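Local coordinates for protein macrophage receptor MARCO (Mus musculus, PDB 2OYA) that probably acts as a macrophage scavenger receptor, recognising ligands through a cysteine-rich domain that carries a basic and an acidic cluster, at residues A[30-35]-A[65-70]. Residues are numbered along the deposited sequence; the frame is centred on the assembly and turned at random.
Sequences CDDDWD and WLDNVN
Cys30 N donates to Leu66 O at 2.8 Å, a bond that carries the parallel pairing of strands 25-29 and 64-66 just past the end of the first strand. This is the scavenger receptor cysteine-rich fold, and here the two segments leave its mixed sheet and run on side by side as loops. Water takes over the bridging: water 1 donates to Cys30 O and to Asp32 O, the latter at 2.7 Å, and accepts from Val69 N. Further out, the Asn68 amide spans the gap, its ND2 giving a fairly straight bond (N-H...O 154°) to Asp33 OD2, which it meets from above the carboxylate plane. At the outer end water 2 sits between Asp33 O and Asn70 OD1, though it has more acceptors in reach than protons to give.

In the conformer modelled here, one of two for Asp32, OD2 comes to 2.8 Å from Asp67 OD1 without a hydrogen bond, the carboxylate planes 43° apart; this closeness of like charges is doubtful as a lasting feature. Asp67 OD1 accepts a weak bond from Asn68 N. That oxygen lies against Cys30 CB, while Cys30 SG, anti to its backbone N (chi1 -173°), continues into the disulfide with Cys91.

A type II turn from Asp31 to Trp34, closed by Trp34 N to Asp31 O, reverses the first loop; the buried indole bonds through NE1 to Gly98 O. Val69 packs alongside with Ile29 as a common neighbour, its CB 4.0 Å from Trp34 CE3, at the ring edge and near the indole plane.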
# COMPACT_ATOMS: atom_id res chain seq x y z
N CYS A 30 1.38 -3.19 -7.96
CA CYS A 30 1.31 -2.48 -9.24
C CYS A 30 0.30 -1.33 -9.18
O CYS A 30 -0.75 -1.45 -8.54
CB CYS A 30 0.98 -3.46 -10.37
SG CYS A 30 1.08 -2.65 -11.99
N ASP A 31 0.61 -0.22 -9.85
CA ASP A 31 -0.26 0.96 -9.75
C ASP A 31 -1.53 0.91 -10.65
O ASP A 31 -2.30 1.89 -10.68
CB ASP A 31 0.51 2.25 -9.93
CG ASP A 31 0.94 2.49 -11.39
OD1 ASP A 31 0.62 1.64 -12.26
OD2 ASP A 31 1.57 3.54 -11.65
N ASP A 32 -1.73 -0.20 -11.36
CA ASP A 32 -2.93 -0.37 -12.19
C ASP A 32 -4.17 -0.23 -11.31
O ASP A 32 -4.36 -1.03 -10.40
CB ASP A 32 -2.97 -1.76 -12.84
CG ASP A 32 -1.86 -2.00 -13.86
OD1 ASP A 32 -1.26 -1.04 -14.39
OD2 ASP A 32 -1.60 -3.20 -14.14
N ASP A 33 -5.00 0.78 -11.60
CA ASP A 33 -6.27 1.03 -10.82
C ASP A 33 -6.03 1.46 -9.37
O ASP A 33 -6.97 1.51 -8.58
CB ASP A 33 -7.21 -0.20 -10.79
CG ASP A 33 -7.70 -0.62 -12.16
OD1 ASP A 33 -7.84 0.25 -13.06
OD2 ASP A 33 -7.98 -1.84 -12.31
N TRP A 34 -4.78 1.77 -9.02
CA TRP A 34 -4.44 2.17 -7.65
C TRP A 34 -4.93 3.59 -7.45
O TRP A 34 -4.49 4.51 -8.15
CB TRP A 34 -2.94 2.06 -7.43
CG TRP A 34 -2.46 2.41 -6.05
CD1 TRP A 34 -1.80 3.55 -5.66
CD2 TRP A 34 -2.58 1.60 -4.88
NE1 TRP A 34 -1.49 3.49 -4.32
CE2 TRP A 34 -1.96 2.30 -3.82
CE3 TRP A 34 -3.14 0.33 -4.63
CZ2 TRP A 34 -1.90 1.78 -2.51
CZ3 TRP A 34 -3.08 -0.19 -3.33
CH2 TRP A 34 -2.47 0.55 -2.28
N ASP A 35 -5.87 3.77 -6.53
CA ASP A 35 -6.50 5.08 -6.37
C ASP A 35 -6.55 5.52 -4.89
O ASP A 35 -6.04 4.83 -4.03
CB ASP A 35 -7.88 5.12 -7.08
CG ASP A 35 -8.92 4.23 -6.43
OD1 ASP A 35 -9.99 4.04 -7.05
OD2 ASP A 35 -8.68 3.73 -5.30
N TRP A 65 3.18 -8.32 -5.56
CA TRP A 65 2.11 -9.17 -5.03
C TRP A 65 0.69 -8.81 -5.46
O TRP A 65 -0.17 -9.70 -5.55
CB TRP A 65 2.14 -9.21 -3.51
CG TRP A 65 3.24 -10.03 -2.89
CD1 TRP A 65 4.02 -9.68 -1.84
CD2 TRP A 65 3.66 -11.36 -3.27
NE1 TRP A 65 4.90 -10.69 -1.53
CE2 TRP A 65 4.69 -11.74 -2.39
CE3 TRP A 65 3.24 -12.27 -4.26
CZ2 TRP A 65 5.35 -12.97 -2.48
CZ3 TRP A 65 3.89 -13.51 -4.34
CH2 TRP A 65 4.93 -13.84 -3.45
N LEU A 66 0.42 -7.53 -5.65
CA LEU A 66 -0.94 -7.04 -5.95
C LEU A 66 -1.02 -6.22 -7.23
O LEU A 66 -0.07 -5.53 -7.59
CB LEU A 66 -1.47 -6.21 -4.78
CG LEU A 66 -1.71 -6.93 -3.45
CD1 LEU A 66 -2.13 -5.92 -2.39
CD2 LEU A 66 -2.76 -8.05 -3.62
N ASP A 67 -2.15 -6.34 -7.91
CA ASP A 67 -2.42 -5.59 -9.14
C ASP A 67 -3.94 -5.42 -9.23
O ASP A 67 -4.71 -6.23 -8.67
CB ASP A 67 -1.88 -6.36 -10.36
CG ASP A 67 -1.91 -5.56 -11.65
OD1 ASP A 67 -2.08 -4.33 -11.59
OD2 ASP A 67 -1.69 -6.16 -12.73
N ASN A 68 -4.37 -4.35 -9.90
CA ASN A 68 -5.79 -4.02 -10.05
C ASN A 68 -6.55 -4.03 -8.73
O ASN A 68 -7.66 -4.57 -8.64
CB ASN A 68 -6.45 -4.95 -11.09
CG ASN A 68 -5.70 -4.94 -12.40
OD1 ASN A 68 -5.11 -5.94 -12.80
ND2 ASN A 68 -5.67 -3.78 -13.05
N VAL A 69 -5.94 -3.42 -7.71
CA VAL A 69 -6.62 -3.26 -6.43
C VAL A 69 -7.81 -2.31 -6.61
O VAL A 69 -7.66 -1.20 -7.14
CB VAL A 69 -5.67 -2.75 -5.33
CG1 VAL A 69 -6.38 -2.66 -3.98
CG2 VAL A 69 -4.42 -3.66 -5.24
N ASN A 70 -8.99 -2.75 -6.16
CA ASN A 70 -10.21 -1.97 -6.28
C ASN A 70 -11.00 -1.94 -4.97
O ASN A 70 -12.09 -2.50 -4.88
CB ASN A 70 -11.07 -2.50 -7.43
CG ASN A 70 -10.62 -1.98 -8.77
OD1 ASN A 70 -10.94 -0.84 -9.14
ND2 ASN A 70 -9.89 -2.80 -9.51
O HOH W 1 -3.56 -1.65 -7.89
O HOH W 2 -9.70 1.19 -7.69